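Local atomic coordinates of ribonucleoside-diphosphate reductase, alpha chain (Actinobacillus ureae ATCC 25976, PDB entry 6DQX), a protein that probably reduces ribonucleoside diphosphates to deoxyribonucleotides, as the catalytic alpha subunit of a class Id ribonucleotide reductase. Residues L351-Y356 / I506-Q511. Numbering follows the deposited sequence.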
ATOM      1  N   LEU A 351      -6.949 -13.968  33.145  1.00 12.59           N
ATOM      2  CA  LEU A 351      -6.988 -15.358  32.666  1.00 14.07           C
ATOM      3  C   LEU A 351      -7.237 -16.286  33.843  1.00 13.46           C
ATOM      4  O   LEU A 351      -7.281 -15.842  34.989  1.00 13.27           O
ATOM      5  CB  LEU A 351      -5.698 -15.716  31.914  1.00 16.15           C
ATOM      6  CG  LEU A 351      -4.368 -15.303  32.527  1.00 18.86           C
ATOM      7  CD1 LEU A 351      -3.935 -16.212  33.647  1.00 21.38           C
ATOM      8  CD2 LEU A 351      -3.283 -15.271  31.438  1.00 20.89           C
ATOM      9  N   GLY A 352      -7.500 -17.554  33.551  1.00 13.15           N
ATOM     10  CA  GLY A 352      -7.677 -18.545  34.595  1.00 13.38           C
ATOM     11  C   GLY A 352      -9.040 -18.526  35.253  1.00 13.24           C
ATOM     12  O   GLY A 352      -9.170 -19.022  36.369  1.00 13.16           O
ATOM     13  N   TRP A 353     -10.052 -17.942  34.605  1.00 12.60           N
ATOM     14  CA  TRP A 353     -11.426 -17.965  35.150  1.00 12.87           C
ATOM     15  C   TRP A 353     -11.934 -19.394  35.377  1.00 12.99           C
ATOM     16  O   TRP A 353     -12.375 -19.743  36.479  1.00 12.82           O
ATOM     17  CB  TRP A 353     -12.362 -17.246  34.183  1.00 12.99           C
ATOM     18  CG  TRP A 353     -13.852 -17.296  34.445  1.00 13.51           C
ATOM     19  CD1 TRP A 353     -14.824 -17.586  33.522  1.00 13.63           C
ATOM     20  CD2 TRP A 353     -14.546 -17.024  35.679  1.00 13.62           C
ATOM     21  NE1 TRP A 353     -16.080 -17.506  34.100  1.00 14.07           N
ATOM     22  CE2 TRP A 353     -15.934 -17.152  35.418  1.00 13.63           C
ATOM     23  CE3 TRP A 353     -14.133 -16.657  36.962  1.00 14.13           C
ATOM     24  CZ2 TRP A 353     -16.919 -16.965  36.421  1.00 13.80           C
ATOM     25  CZ3 TRP A 353     -15.130 -16.491  37.968  1.00 14.40           C
ATOM     26  CH2 TRP A 353     -16.489 -16.631  37.671  1.00 13.83           C
ATOM     27  N   HIS A 354     -11.875 -20.231  34.337  1.00 13.50           N
ATOM     28  CA  HIS A 354     -12.360 -21.599  34.485  1.00 14.01           C
ATOM     29  C   HIS A 354     -11.505 -22.372  35.498  1.00 14.78           C
ATOM     30  O   HIS A 354     -12.043 -23.126  36.334  1.00 15.37           O
ATOM     31  CB  HIS A 354     -12.413 -22.314  33.146  1.00 14.16           C
ATOM     32  CG  HIS A 354     -13.294 -23.512  33.141  1.00 15.14           C
ATOM     33  ND1 HIS A 354     -13.326 -24.400  32.087  1.00 15.33           N
ATOM     34  CD2 HIS A 354     -14.203 -23.969  34.045  1.00 15.50           C
ATOM     35  CE1 HIS A 354     -14.212 -25.346  32.337  1.00 15.81           C
ATOM     36  NE2 HIS A 354     -14.754 -25.113  33.521  1.00 15.50           N
ATOM     37  N   SER A 355     -10.190 -22.128  35.467  1.00 15.12           N
ATOM     38  CA  SER A 355      -9.301 -22.665  36.485  1.00 15.25           C
ATOM     39  C   SER A 355      -9.734 -22.329  37.912  1.00 15.70           C
ATOM     40  O   SER A 355      -9.760 -23.218  38.770  1.00 15.34           O
ATOM     41  CB  SER A 355      -7.844 -22.244  36.263  1.00 16.22           C
ATOM     42  OG  SER A 355      -7.351 -22.813  35.054  1.00 15.26           O
ATOM     43  N   TYR A 356     -10.028 -21.058  38.172  1.00 14.97           N
ATOM     44  CA  TYR A 356     -10.531 -20.667  39.481  1.00 16.03           C
ATOM     45  C   TYR A 356     -11.798 -21.457  39.844  1.00 16.11           C
ATOM     46  O   TYR A 356     -11.916 -21.962  40.970  1.00 15.52           O
ATOM     47  CB  TYR A 356     -10.796 -19.161  39.535  1.00 16.23           C
ATOM     48  CG  TYR A 356     -11.401 -18.718  40.834  1.00 15.62           C
ATOM     49  CD1 TYR A 356     -10.617 -18.573  41.965  1.00 16.10           C
ATOM     50  CD2 TYR A 356     -12.763 -18.489  40.944  1.00 16.29           C
ATOM     51  CE1 TYR A 356     -11.169 -18.192  43.177  1.00 15.69           C
ATOM     52  CE2 TYR A 356     -13.323 -18.100  42.152  1.00 16.95           C
ATOM     53  CZ  TYR A 356     -12.516 -17.960  43.269  1.00 16.47           C
ATOM     54  OH  TYR A 356     -13.051 -17.571  44.484  1.00 17.83           O
ATOM     55  N   ILE A 506     -22.502 -16.227  27.149  1.00 15.15           N
ATOM     56  CA  ILE A 506     -23.040 -14.910  26.825  1.00 15.76           C
ATOM     57  C   ILE A 506     -23.563 -14.188  28.063  1.00 14.62           C
ATOM     58  O   ILE A 506     -23.262 -12.993  28.280  1.00 12.64           O
ATOM     59  CB  ILE A 506     -24.166 -15.036  25.757  1.00 17.45           C
ATOM     60  CG1 ILE A 506     -23.612 -15.631  24.458  1.00 19.03           C
ATOM     61  CG2 ILE A 506     -24.859 -13.708  25.497  1.00 18.20           C
ATOM     62  CD1 ILE A 506     -22.393 -14.967  23.913  1.00 19.58           C
ATOM     63  N   GLN A 507     -24.322 -14.918  28.884  1.00 14.18           N
ATOM     64  CA  GLN A 507     -24.854 -14.325  30.111  1.00 14.38           C
ATOM     65  C   GLN A 507     -23.782 -13.882  31.106  1.00 12.92           C
ATOM     66  O   GLN A 507     -23.875 -12.768  31.641  1.00 12.62           O
ATOM     67  CB  GLN A 507     -25.876 -15.254  30.767  1.00 14.88           C
ATOM     68  CG  GLN A 507     -27.144 -15.314  29.953  1.00 15.89           C
ATOM     69  CD  GLN A 507     -28.176 -16.289  30.482  1.00 16.81           C
ATOM     70  OE1 GLN A 507     -27.877 -17.168  31.299  1.00 18.22           O
ATOM     71  NE2 GLN A 507     -29.381 -16.170  29.962  1.00 17.07           N
ATOM     72  N   GLN A 508     -22.742 -14.698  31.303  1.00 12.84           N
ATOM     73  CA  GLN A 508     -21.621 -14.305  32.133  1.00 13.37           C
ATOM     74  C   GLN A 508     -20.886 -13.083  31.598  1.00 12.74           C
ATOM     75  O   GLN A 508     -20.444 -12.232  32.383  1.00 12.47           O
ATOM     76  CB  GLN A 508     -20.628 -15.449  32.335  1.00 14.75           C
ATOM     77  CG  GLN A 508     -21.116 -16.531  33.288  1.00 16.16           C
ATOM     78  CD  GLN A 508     -20.040 -17.555  33.600  1.00 17.02           C
ATOM     79  OE1 GLN A 508     -18.868 -17.330  33.334  1.00 17.58           O
ATOM     80  NE2 GLN A 508     -20.452 -18.719  34.110  1.00 19.39           N
ATOM     81  N   ALA A 509     -20.738 -13.011  30.271  1.00 12.42           N
ATOM     82  CA  ALA A 509     -20.116 -11.835  29.649  1.00 12.30           C
ATOM     83  C   ALA A 509     -20.985 -10.597  29.887  1.00 11.91           C
ATOM     84  O   ALA A 509     -20.478  -9.525  30.261  1.00 11.40           O
ATOM     85  CB  ALA A 509     -19.846 -12.076  28.145  1.00 12.60           C
ATOM     86  N   ALA A 510     -22.303 -10.767  29.760  1.00 12.25           N
ATOM     87  CA  ALA A 510     -23.234  -9.663  29.982  1.00 12.63           C
ATOM     88  C   ALA A 510     -23.177  -9.185  31.420  1.00 12.92           C
ATOM     89  O   ALA A 510     -23.179  -7.977  31.665  1.00 13.35           O
ATOM     90  CB  ALA A 510     -24.658 -10.060  29.610  1.00 13.19           C
ATOM     91  N   GLN A 511     -23.092 -10.136  32.352  1.00 13.04           N
ATOM     92  CA  GLN A 511     -23.050  -9.821  33.770  1.00 13.93           C
ATOM     93  C   GLN A 511     -21.824  -9.024  34.165  1.00 13.39           C
ATOM     94  O   GLN A 511     -21.953  -8.033  34.881  1.00 11.83           O
ATOM     95  CB  GLN A 511     -23.161 -11.084  34.607  1.00 15.40           C
ATOM     96  CG  GLN A 511     -23.147 -10.845  36.108  1.00 16.25           C
ATOM     97  CD  GLN A 511     -22.906 -12.110  36.931  1.00 17.27           C
ATOM     98  OE1 GLN A 511     -22.323 -13.097  36.458  1.00 18.35           O
ATOM     99  NE2 GLN A 511     -23.375 -12.081  38.185  1.00 18.55           N
TER
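The indole of Trp353 meets the side-chain amide of Gln508 at its pyrrole edge. Neither face of the ring is touched by segment 506-511. Gln508 OE1 and CD both lie close to the ring plane, in front of the N-H. The amide plane stands almost upright on the indole, at 82°. Trp353 NE1 donates to Gln508 OE1 over 2.9 Å, with an N-H...O angle of 152°, so the bond is moderately bent. The donor is tilted a little out of the plane of the amide. Trp353 CE2 is the next ring atom, 3.6 Å from Gln508 OE1.

Long side chains make this reach possible, because the backbones stay apart. The closest CA atoms, those of Trp353 and Gln508, are 11.2 Å from each other. Trp353 is the first residue of helix 353-359, directly after the N-cap Gly352. A chi1 of 172° sets its CG opposite the backbone N, and the indole spans much of the gap to helix 502-513. Gln508 answers with a stretched-out chain, and its carbonyl end arrives at the indole nitrogen.

Other parts of the chain surround the pair. The side chain of Trp353 packs on Lys372, Asn373 and Ile376 of helix 367-395. Asn373 ND2 also hydrogen-bonds to the backbone O of Gln508, so the same helix reaches both partners. Arg512, on the helix that carries Gln508, makes a cation-pi contact with Trp353, so helix 502-513 engages the tryptophan twice.

The contact joins two helices of the ribonucleotide reductase barrel domain that are far apart in sequence. Both residues are buried. The amide oxygen satisfies the buried indole N-H, while Gln508 NE2 is hydrogen-bonded elsewhere. Hydrogen bonds at both OE1 and NE2 fix which end of the amide is which.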